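Local coordinates for protein MlnD (Bacillus methylotrophicus, PDB 5IL5) that forms the dehydratase domain of a trans-AT polyketide synthase of the macrolactin pathway, where it probably removes water from beta-hydroxyacyl chains carried on acyl carrier protein, at residues Q64-I75 against L96-S105. Sequence-based numbering, arbitrary orientation.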
loop_
_atom_site.group_PDB
_atom_site.type_symbol
_atom_site.label_atom_id
_atom_site.label_comp_id
_atom_site.label_asym_id
_atom_site.label_seq_id
_atom_site.Cartn_x
_atom_site.Cartn_y
_atom_site.Cartn_z
ATOM N N GLN A 64 29.600 0.011 -18.711
ATOM C CA GLN A 64 28.638 -1.061 -18.503
ATOM C C GLN A 64 28.274 -1.713 -19.828
ATOM O O GLN A 64 27.993 -1.018 -20.809
ATOM C CB GLN A 64 27.376 -0.508 -17.829
ATOM C CG GLN A 64 27.598 -0.015 -16.402
ATOM C CD GLN A 64 27.969 -1.137 -15.450
ATOM O OE1 GLN A 64 27.519 -2.282 -15.606
ATOM N NE2 GLN A 64 28.800 -0.819 -14.456
ATOM N N ASP A 65 28.274 -3.051 -19.844
ATOM C CA ASP A 65 27.740 -3.791 -20.983
ATOM C C ASP A 65 26.229 -3.634 -21.081
ATOM O O ASP A 65 25.674 -3.572 -22.183
ATOM C CB ASP A 65 28.118 -5.268 -20.875
ATOM C CG ASP A 65 29.518 -5.552 -21.372
ATOM O OD1 ASP A 65 30.018 -4.788 -22.223
ATOM O OD2 ASP A 65 30.120 -6.542 -20.913
ATOM N N ARG A 66 25.548 -3.577 -19.941
ATOM C CA ARG A 66 24.095 -3.620 -19.900
ATOM C C ARG A 66 23.505 -2.210 -19.938
ATOM O O ARG A 66 24.132 -1.239 -19.508
ATOM C CB ARG A 66 23.651 -4.340 -18.629
ATOM C CG ARG A 66 24.252 -5.734 -18.492
ATOM C CD ARG A 66 23.541 -6.565 -17.447
ATOM N NE ARG A 66 24.021 -7.948 -17.410
ATOM C CZ ARG A 66 23.512 -8.968 -18.096
ATOM N NH1 ARG A 66 22.480 -8.801 -18.910
ATOM N NH2 ARG A 66 24.050 -10.173 -17.960
ATOM N N GLU A 67 22.279 -2.113 -20.450
ATOM C CA GLU A 67 21.502 -0.881 -20.393
ATOM C C GLU A 67 21.171 -0.521 -18.941
ATOM O O GLU A 67 21.214 -1.362 -18.042
ATOM C CB GLU A 67 20.221 -1.037 -21.218
ATOM C CG GLU A 67 20.439 -0.927 -22.725
ATOM C CD GLU A 67 19.224 -1.333 -23.535
ATOM O OE1 GLU A 67 18.091 -1.247 -23.008
ATOM O OE2 GLU A 67 19.407 -1.745 -24.702
ATOM N N MET A 68 20.841 0.753 -18.716
ATOM C CA MET A 68 20.536 1.245 -17.379
ATOM C C MET A 68 19.340 2.184 -17.403
ATOM O O MET A 68 19.141 2.941 -18.353
ATOM C CB MET A 68 21.684 2.032 -16.752
ATOM C CG MET A 68 22.917 1.247 -16.445
ATOM S SD MET A 68 24.206 2.377 -15.913
ATOM C CE MET A 68 24.694 3.063 -17.480
ATOM N N PHE A 69 18.570 2.149 -16.324
ATOM C CA PHE A 69 17.566 3.171 -16.106
ATOM C C PHE A 69 18.266 4.472 -15.719
ATOM O O PHE A 69 19.184 4.455 -14.895
ATOM C CB PHE A 69 16.598 2.758 -15.000
ATOM C CG PHE A 69 15.415 3.667 -14.865
ATOM C CD1 PHE A 69 14.341 3.562 -15.729
ATOM C CD2 PHE A 69 15.379 4.634 -13.877
ATOM C CE1 PHE A 69 13.257 4.404 -15.611
ATOM C CE2 PHE A 69 14.291 5.478 -13.755
ATOM C CZ PHE A 69 13.230 5.361 -14.624
ATOM N N PRO A 70 17.862 5.609 -16.290
ATOM C CA PRO A 70 18.591 6.857 -16.029
ATOM C C PRO A 70 18.728 7.128 -14.538
ATOM O O PRO A 70 17.799 6.905 -13.758
ATOM C CB PRO A 70 17.737 7.925 -16.724
ATOM C CG PRO A 70 16.432 7.262 -17.039
ATOM C CD PRO A 70 16.747 5.822 -17.227
ATOM N N PHE A 71 19.902 7.627 -14.150
ATOM C CA PHE A 71 20.185 7.855 -12.740
ATOM C C PHE A 71 19.178 8.807 -12.114
ATOM O O PHE A 71 18.505 8.466 -11.136
ATOM C CB PHE A 71 21.602 8.408 -12.570
ATOM C CG PHE A 71 22.675 7.413 -12.856
ATOM C CD1 PHE A 71 22.922 6.390 -11.961
ATOM C CD2 PHE A 71 23.452 7.504 -13.998
ATOM C CE1 PHE A 71 23.911 5.465 -12.202
ATOM C CE2 PHE A 71 24.444 6.574 -14.247
ATOM C CZ PHE A 71 24.674 5.554 -13.344
ATOM N N LEU A 72 19.069 10.018 -12.663
ATOM C CA LEU A 72 18.425 11.103 -11.936
ATOM C C LEU A 72 16.909 10.971 -11.872
ATOM O O LEU A 72 16.282 11.620 -11.028
ATOM C CB LEU A 72 18.798 12.440 -12.577
ATOM C CG LEU A 72 20.286 12.820 -12.546
ATOM C CD1 LEU A 72 20.507 14.256 -12.995
ATOM C CD2 LEU A 72 20.900 12.587 -11.171
ATOM N N SER A 73 16.302 10.121 -12.698
ATOM C CA SER A 73 14.861 9.926 -12.594
ATOM C C SER A 73 14.464 9.309 -11.264
ATOM O O SER A 73 13.277 9.302 -10.921
ATOM C CB SER A 73 14.359 9.045 -13.735
ATOM O OG SER A 73 14.193 9.792 -14.926
ATOM N N GLN A 74 15.429 8.780 -10.519
ATOM C CA GLN A 74 15.163 8.278 -9.180
ATOM C C GLN A 74 14.707 9.388 -8.246
ATOM O O GLN A 74 14.015 9.121 -7.257
ATOM C CB GLN A 74 16.423 7.606 -8.657
ATOM C CG GLN A 74 16.741 6.357 -9.429
ATOM C CD GLN A 74 18.128 5.836 -9.159
ATOM O OE1 GLN A 74 18.410 5.299 -8.092
ATOM N NE2 GLN A 74 19.004 5.975 -10.143
ATOM N N ILE A 75 15.090 10.635 -8.528
ATOM C CA ILE A 75 14.590 11.751 -7.733
ATOM C C ILE A 75 13.072 11.812 -7.818
ATOM O O ILE A 75 12.390 12.048 -6.812
ATOM C CB ILE A 75 15.231 13.078 -8.183
ATOM C CG1 ILE A 75 16.760 13.031 -8.056
ATOM C CG2 ILE A 75 14.671 14.221 -7.350
ATOM C CD1 ILE A 75 17.459 14.287 -8.585
ATOM N N LEU A 96 21.676 13.881 -1.716
ATOM C CA LEU A 96 21.422 12.721 -2.555
ATOM C C LEU A 96 22.723 11.971 -2.801
ATOM O O LEU A 96 23.775 12.578 -3.024
ATOM C CB LEU A 96 20.798 13.141 -3.884
ATOM C CG LEU A 96 19.496 13.939 -3.819
ATOM C CD1 LEU A 96 19.762 15.433 -3.641
ATOM C CD2 LEU A 96 18.681 13.695 -5.075
ATOM N N SER A 97 22.656 10.644 -2.734
ATOM C CA SER A 97 23.827 9.792 -2.910
ATOM C C SER A 97 23.476 8.665 -3.871
ATOM O O SER A 97 22.546 7.898 -3.613
ATOM C CB SER A 97 24.293 9.228 -1.567
ATOM O OG SER A 97 25.444 8.429 -1.737
ATOM N N PHE A 98 24.216 8.562 -4.972
ATOM C CA PHE A 98 24.011 7.511 -5.963
ATOM C C PHE A 98 25.156 6.512 -5.863
ATOM O O PHE A 98 26.321 6.878 -6.040
ATOM C CB PHE A 98 23.905 8.100 -7.367
ATOM C CG PHE A 98 22.691 8.971 -7.560
ATOM C CD1 PHE A 98 22.678 10.288 -7.124
ATOM C CD2 PHE A 98 21.550 8.462 -8.156
ATOM C CE1 PHE A 98 21.556 11.079 -7.298
ATOM C CE2 PHE A 98 20.432 9.250 -8.330
ATOM C CZ PHE A 98 20.436 10.557 -7.899
ATOM N N ARG A 99 24.817 5.253 -5.589
ATOM C CA ARG A 99 25.807 4.223 -5.302
ATOM C C ARG A 99 25.893 3.117 -6.341
ATOM O O ARG A 99 26.980 2.578 -6.553
ATOM C CB ARG A 99 25.515 3.598 -3.934
ATOM C CG ARG A 99 25.916 4.502 -2.791
ATOM C CD ARG A 99 25.387 4.021 -1.464
ATOM N NE ARG A 99 25.700 2.622 -1.200
ATOM C CZ ARG A 99 25.543 2.047 -0.014
ATOM N NH1 ARG A 99 25.092 2.753 1.016
ATOM N NH2 ARG A 99 25.839 0.768 0.141
ATOM N N GLU A 100 24.788 2.751 -6.977
ATOM C CA GLU A 100 24.805 1.701 -7.982
ATOM C C GLU A 100 23.865 2.073 -9.119
ATOM O O GLU A 100 22.838 2.726 -8.891
ATOM C CB GLU A 100 24.387 0.336 -7.406
ATOM C CG GLU A 100 25.384 -0.269 -6.420
ATOM C CD GLU A 100 26.719 -0.637 -7.060
ATOM O OE1 GLU A 100 26.764 -0.790 -8.306
ATOM O OE2 GLU A 100 27.716 -0.774 -6.312
ATOM N N PRO A 101 24.195 1.688 -10.351
ATOM C CA PRO A 101 23.254 1.864 -11.459
ATOM C C PRO A 101 22.175 0.795 -11.466
ATOM O O PRO A 101 22.375 -0.340 -11.026
ATOM C CB PRO A 101 24.146 1.743 -12.699
ATOM C CG PRO A 101 25.254 0.861 -12.261
ATOM C CD PRO A 101 25.503 1.197 -10.818
ATOM N N MET A 102 21.007 1.180 -11.982
ATOM C CA MET A 102 19.889 0.254 -12.131
ATOM C C MET A 102 20.090 -0.530 -13.422
ATOM O O MET A 102 19.538 -0.216 -14.478
ATOM C CB MET A 102 18.563 1.001 -12.135
ATOM C CG MET A 102 18.215 1.654 -10.805
ATOM S SD MET A 102 16.533 2.302 -10.762
ATOM C CE MET A 102 16.376 2.716 -9.022
ATOM N N LEU A 103 20.917 -1.569 -13.332
ATOM C CA LEU A 103 21.078 -2.466 -14.466
ATOM C C LEU A 103 19.736 -3.092 -14.811
ATOM O O LEU A 103 18.993 -3.539 -13.931
ATOM C CB LEU A 103 22.091 -3.567 -14.145
ATOM C CG LEU A 103 23.464 -3.131 -13.647
ATOM C CD1 LEU A 103 24.303 -4.355 -13.317
ATOM C CD2 LEU A 103 24.141 -2.255 -14.679
ATOM N N GLN A 104 19.424 -3.117 -16.097
ATOM C CA GLN A 104 18.215 -3.760 -16.584
ATOM C C GLN A 104 18.625 -4.990 -17.380
ATOM O O GLN A 104 19.316 -4.885 -18.402
ATOM C CB GLN A 104 17.350 -2.810 -17.414
ATOM C CG GLN A 104 16.009 -3.442 -17.829
ATOM C CD GLN A 104 14.975 -3.527 -16.694
ATOM O OE1 GLN A 104 14.543 -4.625 -16.295
ATOM N NE2 GLN A 104 14.538 -2.367 -16.209
ATOM N N SER A 105 18.194 -6.149 -16.904
ATOM C CA SER A 105 18.661 -7.429 -17.412
ATOM C C SER A 105 17.448 -8.309 -17.676
ATOM O O SER A 105 16.375 -7.800 -18.011
ATOM C CB SER A 105 19.619 -8.089 -16.408
ATOM O OG SER A 105 20.145 -9.295 -16.925
#
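M102 and F98 are the side chains most covered across the contact, M102 running extended between F69 and Q74, F98 lying among Q74, L72 and I75. CB of M102 is 3.9 Å from CB of F69, and the two leave the backbone in the same direction. SD then passes obliquely by the F69 ring, 5.1 Å from its centroid, a Met-aromatic contact, and CE ends on the amide of Q74, which meets it head-on. That amide stands almost perpendicular to the F98 ring, 89° between the planes, with NE2 at the ring edge, 4.0 Å from CE2; OE1 has a weak bond to S136. F98 further receives CD2 of L72 at CZ, and beyond it CG1 of I75 meets CD2 of L96 at 3.6 Å. M68 is buried too: with CG beside the backbone N (chi1 -66°) and the chain extended to SD, the sulfur reaches CB of P101, and F71 CE1 borders the same proline.

This is the N-terminal hotdog half of the double-hotdog dehydratase: the start of helix 74-86 sits against strand 92-98, with I240 of strand 239-245, from the C-terminal hotdog, touching L72, L96 and F98.

A short, weakly bonded antiparallel pairing joins the backbones. F69 N bonds to M102 O (3.2 Å) and Q104 N to E67 O, the latter nearly straight at 169°. On the loose side, Q64 crosses the exposed L103 at about a right angle, touching CD2 through OE1, and the exposed R66 guanidinium has S105 OG over one face, at an angle too poor for a hydrogen bond.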